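Local coordinates for viral structural protein 4 (Bombyx mori cytoplasmic polyhedrosis virus, PDB 6TZ0), which binds GTP and accompanies the viral RNA-dependent RNA polymerase inside the particle, where it probably acts as a nucleotide-dependent cofactor of transcription, at residues G65-R71 against Q174-Y178; M55-H59 against A137-M141. The contacts are given in a common frame with arbitrary orientation. Residues are numbered along the deposited sequence.

Contact 1 of 2, residues G65-R71 against Q174-Y178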
ATOM      1  N   GLY B  65      11.467   8.669 -28.950  1.00 37.67           N
ATOM      2  CA  GLY B  65      10.315   8.054 -29.577  1.00 37.67           C
ATOM      3  C   GLY B  65       9.012   8.810 -29.441  1.00 37.67           C
ATOM      4  O   GLY B  65       7.953   8.236 -29.703  1.00 37.67           O
ATOM      5  N   THR B  66       9.050  10.081 -29.046  1.00 37.85           N
ATOM      6  CA  THR B  66       7.849  10.876 -28.833  1.00 37.85           C
ATOM      7  C   THR B  66       7.861  12.112 -29.722  1.00 37.85           C
ATOM      8  O   THR B  66       8.883  12.485 -30.296  1.00 37.85           O
ATOM      9  CB  THR B  66       7.708  11.315 -27.369  1.00 37.85           C
ATOM     10  OG1 THR B  66       8.834  12.120 -27.001  1.00 37.85           O
ATOM     11  CG2 THR B  66       7.617  10.125 -26.447  1.00 37.85           C
ATOM     12  N   LEU B  67       6.701  12.756 -29.811  1.00 36.64           N
ATOM     13  CA  LEU B  67       6.549  14.020 -30.512  1.00 36.64           C
ATOM     14  C   LEU B  67       6.360  15.145 -29.503  1.00 36.64           C
ATOM     15  O   LEU B  67       5.694  14.967 -28.481  1.00 36.64           O
ATOM     16  CB  LEU B  67       5.370  13.967 -31.482  1.00 36.64           C
ATOM     17  CG  LEU B  67       5.566  12.985 -32.633  1.00 36.64           C
ATOM     18  CD1 LEU B  67       4.293  12.834 -33.429  1.00 36.64           C
ATOM     19  CD2 LEU B  67       6.703  13.427 -33.524  1.00 36.64           C
ATOM     20  N   ILE B  68       6.945  16.305 -29.799  1.00 41.04           N
ATOM     21  CA  ILE B  68       7.120  17.339 -28.781  1.00 41.04           C
ATOM     22  C   ILE B  68       5.842  18.153 -28.572  1.00 41.04           C
ATOM     23  O   ILE B  68       5.631  18.725 -27.496  1.00 41.04           O
ATOM     24  CB  ILE B  68       8.337  18.201 -29.164  1.00 41.04           C
ATOM     25  CG1 ILE B  68       9.558  17.303 -29.302  1.00 41.04           C
ATOM     26  CG2 ILE B  68       8.686  19.243 -28.108  1.00 41.04           C
ATOM     27  CD1 ILE B  68       9.908  16.581 -28.018  1.00 41.04           C
ATOM     28  N   ASN B  69       4.932  18.185 -29.539  1.00 37.23           N
ATOM     29  CA  ASN B  69       3.629  18.813 -29.319  1.00 37.23           C
ATOM     30  C   ASN B  69       2.621  18.098 -30.194  1.00 37.23           C
ATOM     31  O   ASN B  69       2.334  18.530 -31.315  1.00 37.23           O
ATOM     32  CB  ASN B  69       3.666  20.311 -29.620  1.00 37.23           C
ATOM     33  CG  ASN B  69       2.471  21.053 -29.059  1.00 37.23           C
ATOM     34  OD1 ASN B  69       1.559  20.456 -28.497  1.00 37.23           O
ATOM     35  ND2 ASN B  69       2.485  22.370 -29.188  1.00 37.23           N
ATOM     36  N   PRO B  70       2.056  16.986 -29.709  1.00 34.47           N
ATOM     37  CA  PRO B  70       1.166  16.184 -30.559  1.00 34.47           C
ATOM     38  C   PRO B  70      -0.156  16.853 -30.898  1.00 34.47           C
ATOM     39  O   PRO B  70      -0.740  16.505 -31.928  1.00 34.47           O
ATOM     40  CB  PRO B  70       0.959  14.904 -29.739  1.00 34.47           C
ATOM     41  CG  PRO B  70       1.235  15.298 -28.342  1.00 34.47           C
ATOM     42  CD  PRO B  70       2.299  16.340 -28.409  1.00 34.47           C
ATOM     43  N   ARG B  71      -0.632  17.814 -30.101  1.00 35.73           N
ATOM     44  CA  ARG B  71      -1.814  18.567 -30.509  1.00 35.73           C
ATOM     45  C   ARG B  71      -1.504  19.471 -31.697  1.00 35.73           C
ATOM     46  O   ARG B  71      -2.320  19.596 -32.617  1.00 35.73           O
ATOM     47  CB  ARG B  71      -2.363  19.380 -29.335  1.00 35.73           C
ATOM     48  CG  ARG B  71      -3.647  20.119 -29.670  1.00 35.73           C
ATOM     49  CD  ARG B  71      -4.321  20.767 -28.479  1.00 35.73           C
ATOM     50  NE  ARG B  71      -3.481  21.752 -27.812  1.00 35.73           N
ATOM     51  CZ  ARG B  71      -3.197  21.730 -26.514  1.00 35.73           C
ATOM     52  NH1 ARG B  71      -2.419  22.661 -25.984  1.00 35.73           N
ATOM     53  NH2 ARG B  71      -3.729  20.799 -25.737  1.00 35.73           N
ATOM     54  N   GLN B 174       0.323   8.490 -30.689  1.00 28.99           N
ATOM     55  CA  GLN B 174       0.404   9.780 -30.014  1.00 28.99           C
ATOM     56  C   GLN B 174      -0.514  10.806 -30.665  1.00 28.99           C
ATOM     57  O   GLN B 174      -1.038  11.690 -29.981  1.00 28.99           O
ATOM     58  CB  GLN B 174       1.848  10.270 -30.021  1.00 28.99           C
ATOM     59  CG  GLN B 174       2.781   9.360 -29.258  1.00 28.99           C
ATOM     60  CD  GLN B 174       4.234   9.695 -29.457  1.00 28.99           C
ATOM     61  OE1 GLN B 174       4.576  10.680 -30.099  1.00 28.99           O
ATOM     62  NE2 GLN B 174       5.101   8.832 -28.964  1.00 28.99           N
ATOM     63  N   LEU B 175      -0.726  10.699 -31.977  1.00 26.94           N
ATOM     64  CA  LEU B 175      -1.622  11.625 -32.663  1.00 26.94           C
ATOM     65  C   LEU B 175      -3.099  11.295 -32.488  1.00 26.94           C
ATOM     66  O   LEU B 175      -3.929  12.186 -32.686  1.00 26.94           O
ATOM     67  CB  LEU B 175      -1.313  11.663 -34.155  1.00 26.94           C
ATOM     68  CG  LEU B 175       0.049  12.215 -34.539  1.00 26.94           C
ATOM     69  CD1 LEU B 175       0.223  12.067 -36.024  1.00 26.94           C
ATOM     70  CD2 LEU B 175       0.158  13.651 -34.114  1.00 26.94           C
ATOM     71  N   ILE B 176      -3.442  10.040 -32.175  1.00 26.69           N
ATOM     72  CA  ILE B 176      -4.850   9.638 -32.046  1.00 26.69           C
ATOM     73  C   ILE B 176      -5.551  10.397 -30.925  1.00 26.69           C
ATOM     74  O   ILE B 176      -6.721  10.778 -31.058  1.00 26.69           O
ATOM     75  CB  ILE B 176      -4.957   8.105 -31.849  1.00 26.69           C
ATOM     76  CG1 ILE B 176      -4.555   7.357 -33.109  1.00 26.69           C
ATOM     77  CG2 ILE B 176      -6.361   7.653 -31.501  1.00 26.69           C
ATOM     78  CD1 ILE B 176      -4.355   5.879 -32.881  1.00 26.69           C
ATOM     79  N   ALA B 177      -4.838  10.699 -29.841  1.00 26.45           N
ATOM     80  CA  ALA B 177      -5.436  11.334 -28.671  1.00 26.45           C
ATOM     81  C   ALA B 177      -5.870  12.776 -28.903  1.00 26.45           C
ATOM     82  O   ALA B 177      -6.607  13.317 -28.075  1.00 26.45           O
ATOM     83  CB  ALA B 177      -4.455  11.291 -27.505  1.00 26.45           C
ATOM     84  N   TYR B 178      -5.437  13.410 -29.990  1.00 30.32           N
ATOM     85  CA  TYR B 178      -5.748  14.809 -30.250  1.00 30.32           C
ATOM     86  C   TYR B 178      -6.404  14.974 -31.613  1.00 30.32           C
ATOM     87  O   TYR B 178      -6.248  16.003 -32.269  1.00 30.32           O
ATOM     88  CB  TYR B 178      -4.491  15.663 -30.145  1.00 30.32           C
ATOM     89  CG  TYR B 178      -3.902  15.647 -28.762  1.00 30.32           C
ATOM     90  CD1 TYR B 178      -4.405  16.468 -27.765  1.00 30.32           C
ATOM     91  CD2 TYR B 178      -2.861  14.789 -28.443  1.00 30.32           C
ATOM     92  CE1 TYR B 178      -3.874  16.448 -26.495  1.00 30.32           C
ATOM     93  CE2 TYR B 178      -2.327  14.761 -27.179  1.00 30.32           C
ATOM     94  CZ  TYR B 178      -2.837  15.592 -26.209  1.00 30.32           C
ATOM     95  OH  TYR B 178      -2.303  15.568 -24.945  1.00 30.32           O
TER

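Contact 2 of 2, residues M55-H59 against A137-M141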
ATOM      1  N   MET B  55       8.256  11.901 -42.560  1.00 32.75           N
ATOM      2  CA  MET B  55       8.645  13.063 -41.767  1.00 32.75           C
ATOM      3  C   MET B  55       8.354  12.855 -40.284  1.00 32.75           C
ATOM      4  O   MET B  55       9.168  13.226 -39.429  1.00 32.75           O
ATOM      5  CB  MET B  55       7.918  14.297 -42.297  1.00 32.75           C
ATOM      6  CG  MET B  55       8.277  15.605 -41.636  1.00 32.75           C
ATOM      7  SD  MET B  55       9.947  16.159 -41.947  1.00 32.75           S
ATOM      8  CE  MET B  55       9.797  16.695 -43.644  1.00 32.75           C
ATOM      9  N   LEU B  56       7.214  12.232 -39.965  1.00 31.33           N
ATOM     10  CA  LEU B  56       6.866  11.971 -38.571  1.00 31.33           C
ATOM     11  C   LEU B  56       7.804  10.964 -37.925  1.00 31.33           C
ATOM     12  O   LEU B  56       8.172  11.123 -36.756  1.00 31.33           O
ATOM     13  CB  LEU B  56       5.426  11.481 -38.463  1.00 31.33           C
ATOM     14  CG  LEU B  56       4.330  12.530 -38.540  1.00 31.33           C
ATOM     15  CD1 LEU B  56       2.992  11.855 -38.575  1.00 31.33           C
ATOM     16  CD2 LEU B  56       4.434  13.407 -37.324  1.00 31.33           C
ATOM     17  N   ALA B  57       8.197   9.922 -38.664  1.00 30.82           N
ATOM     18  CA  ALA B  57       9.151   8.961 -38.121  1.00 30.82           C
ATOM     19  C   ALA B  57      10.513   9.601 -37.885  1.00 30.82           C
ATOM     20  O   ALA B  57      11.165   9.329 -36.864  1.00 30.82           O
ATOM     21  CB  ALA B  57       9.271   7.762 -39.054  1.00 30.82           C
ATOM     22  N   LYS B  58      10.937  10.488 -38.797  1.00 33.67           N
ATOM     23  CA  LYS B  58      12.199  11.202 -38.611  1.00 33.67           C
ATOM     24  C   LYS B  58      12.165  12.111 -37.386  1.00 33.67           C
ATOM     25  O   LYS B  58      13.126  12.144 -36.612  1.00 33.67           O
ATOM     26  CB  LYS B  58      12.538  12.019 -39.854  1.00 33.67           C
ATOM     27  CG  LYS B  58      13.842  12.783 -39.733  1.00 33.67           C
ATOM     28  CD  LYS B  58      14.171  13.559 -40.986  1.00 33.67           C
ATOM     29  CE  LYS B  58      13.294  14.789 -41.108  1.00 33.67           C
ATOM     30  NZ  LYS B  58      13.690  15.651 -42.254  1.00 33.67           N
ATOM     31  N   HIS B  59      11.066  12.844 -37.182  1.00 35.06           N
ATOM     32  CA  HIS B  59      11.016  13.726 -36.017  1.00 35.06           C
ATOM     33  C   HIS B  59      10.846  12.953 -34.718  1.00 35.06           C
ATOM     34  O   HIS B  59      11.311  13.408 -33.671  1.00 35.06           O
ATOM     35  CB  HIS B  59       9.892  14.752 -36.124  1.00 35.06           C
ATOM     36  CG  HIS B  59      10.047  15.711 -37.257  1.00 35.06           C
ATOM     37  ND1 HIS B  59      11.159  16.506 -37.408  1.00 35.06           N
ATOM     38  CD2 HIS B  59       9.183  16.088 -38.226  1.00 35.06           C
ATOM     39  CE1 HIS B  59      11.005  17.277 -38.468  1.00 35.06           C
ATOM     40  NE2 HIS B  59       9.811  17.046 -38.979  1.00 35.06           N
ATOM     41  N   ALA B 137      11.232  21.507 -35.937  1.00 41.04           N
ATOM     42  CA  ALA B 137      10.518  20.393 -36.545  1.00 41.04           C
ATOM     43  C   ALA B 137       9.129  20.807 -37.011  1.00 41.04           C
ATOM     44  O   ALA B 137       8.656  20.354 -38.061  1.00 41.04           O
ATOM     45  CB  ALA B 137      10.426  19.243 -35.550  1.00 41.04           C
ATOM     46  N   LEU B 138       8.470  21.681 -36.249  1.00 40.40           N
ATOM     47  CA  LEU B 138       7.166  22.184 -36.654  1.00 40.40           C
ATOM     48  C   LEU B 138       7.263  23.090 -37.874  1.00 40.40           C
ATOM     49  O   LEU B 138       6.354  23.085 -38.705  1.00 40.40           O
ATOM     50  CB  LEU B 138       6.500  22.911 -35.489  1.00 40.40           C
ATOM     51  CG  LEU B 138       6.079  22.028 -34.314  1.00 40.40           C
ATOM     52  CD1 LEU B 138       5.571  22.865 -33.165  1.00 40.40           C
ATOM     53  CD2 LEU B 138       5.028  21.026 -34.736  1.00 40.40           C
ATOM     54  N   THR B 139       8.356  23.847 -38.021  1.00 40.79           N
ATOM     55  CA  THR B 139       8.548  24.623 -39.243  1.00 40.79           C
ATOM     56  C   THR B 139       8.775  23.726 -40.448  1.00 40.79           C
ATOM     57  O   THR B 139       8.292  24.023 -41.546  1.00 40.79           O
ATOM     58  CB  THR B 139       9.717  25.594 -39.104  1.00 40.79           C
ATOM     59  OG1 THR B 139      10.894  24.884 -38.697  1.00 40.79           O
ATOM     60  CG2 THR B 139       9.399  26.702 -38.135  1.00 40.79           C
ATOM     61  N   GLU B 140       9.517  22.633 -40.266  1.00 38.58           N
ATOM     62  CA  GLU B 140       9.745  21.701 -41.368  1.00 38.58           C
ATOM     63  C   GLU B 140       8.449  21.018 -41.802  1.00 38.58           C
ATOM     64  O   GLU B 140       8.148  20.934 -43.005  1.00 38.58           O
ATOM     65  CB  GLU B 140      10.799  20.681 -40.948  1.00 38.58           C
ATOM     66  CG  GLU B 140      11.212  19.708 -42.017  1.00 38.58           C
ATOM     67  CD  GLU B 140      12.329  18.802 -41.552  1.00 38.58           C
ATOM     68  OE1 GLU B 140      12.785  18.972 -40.402  1.00 38.58           O
ATOM     69  OE2 GLU B 140      12.748  17.917 -42.325  1.00 38.58           O
ATOM     70  N   MET B 141       7.648  20.568 -40.831  1.00 37.20           N
ATOM     71  CA  MET B 141       6.340  19.996 -41.135  1.00 37.20           C
ATOM     72  C   MET B 141       5.395  21.029 -41.742  1.00 37.20           C
ATOM     73  O   MET B 141       4.588  20.689 -42.615  1.00 37.20           O
ATOM     74  CB  MET B 141       5.740  19.388 -39.865  1.00 37.20           C
ATOM     75  CG  MET B 141       4.400  18.696 -40.064  1.00 37.20           C
ATOM     76  SD  MET B 141       4.469  17.222 -41.085  1.00 37.20           S
ATOM     77  CE  MET B 141       5.081  16.050 -39.894  1.00 37.20           C
TER

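Contact 1 of 2, residues G65-R71 against Q174-Y178
The side-chain amide of Gln174 makes both polar links between the segments. Its NE2 donates to Gly65 O at 3.0 Å. Its OE1 accepts from Leu67 N, also at 3.0 Å, but the N-H...O angle of 129° makes this second bond weak. One amide thus pairs with a backbone carbonyl and a backbone NH two residues apart. Thr66 lies between them, with its CA 3.4 Å from Gln174 NE2. Its own hydroxyl turns elsewhere and bonds to the carbonyl of His63.

Gln174 belongs to helix 170-176. Its amide ties that helix to the loop 61-69 between helix 41-60 and helix 70-79, which is extended at Thr66 and Leu67. Asn69 occupies the N-cap position of helix 70-79. Pro70 follows as the first residue of that helix, a place where a proline costs no backbone hydrogen bond.

Packing spreads from Pro70. Its CB lies 3.8 Å from Gln174 O, and its CG lies 3.8 Å from Tyr178 CE2. The Tyr178 ring also receives the start of the helix, with Arg71 N over one face and Arg71 CB 3.9 Å from Tyr178 CD1. Leu175 CD2 reaches Pro70 O at 3.7 Å and Leu67 CD1 at 4.3 Å. Leu67 and Leu175 both continue onto Tyr73 of helix 70-79 and Leu56 of helix 41-60. The RNA-dependent RNA polymerase chain packs against this contact, with its Gln939 on Pro70 and its Leu943 on Tyr178.

Contact 2 of 2, residues M55-H59 against A137-M141
Met141, Glu140 and His59 give up the most surface here, about 70 Å² each. The CA-to-CB bond of Met141 points sideways to segment 55-59, but its CE methyl lies between the two helices. CE lies 3.7 Å from both Met55 CG and Leu56 CD2, and 4.4 Å from His59 CD2. Glu140 is the polar counterpart. Its OE2 forms a very short salt bridge with Lys58 NZ, 2.5 Å apart, and sits 3.3 Å from Met55 SD. Its OE1 lies 3.1 Å from His59 CE1, at the edge of the ring.

The two segments form an antiparallel helix pair, with helix 41-60 against helix 136-146. Their local axes come within 11.2 Å at 171°. Met55 faces Met141 at one end, and His59 faces Ala137 at the other. There the Ala137 methyl covers one face of the imidazole in a CH-pi contact, with CB 3.7 Å from the ring centroid. Helix 70-79 closes the buried side: Ile77 packs on Leu56, Tyr73 on Ala137 and Met76 on Met141.

The centres of contacts 1 and 2 are about 12 Å apart, in the N-terminal part of the chain and away from the GTP-binding residues. Along the chain the segments alternate: 55-59, 65-71, 137-141, then 174-178. Helix 41-60, helix 70-79 and helix 136-146 are consecutive helices in the model, and helix 170-176 lies further on. Leu56 of contact 2 joins the two sites, packing on Leu67 and Leu175 of contact 1. Together they form one small, mainly helical cluster. Contact 1 meets the RNA-dependent RNA polymerase, whereas no other protein chain touches contact 2. The contact 1 side of the cluster therefore forms part of the interface with the polymerase.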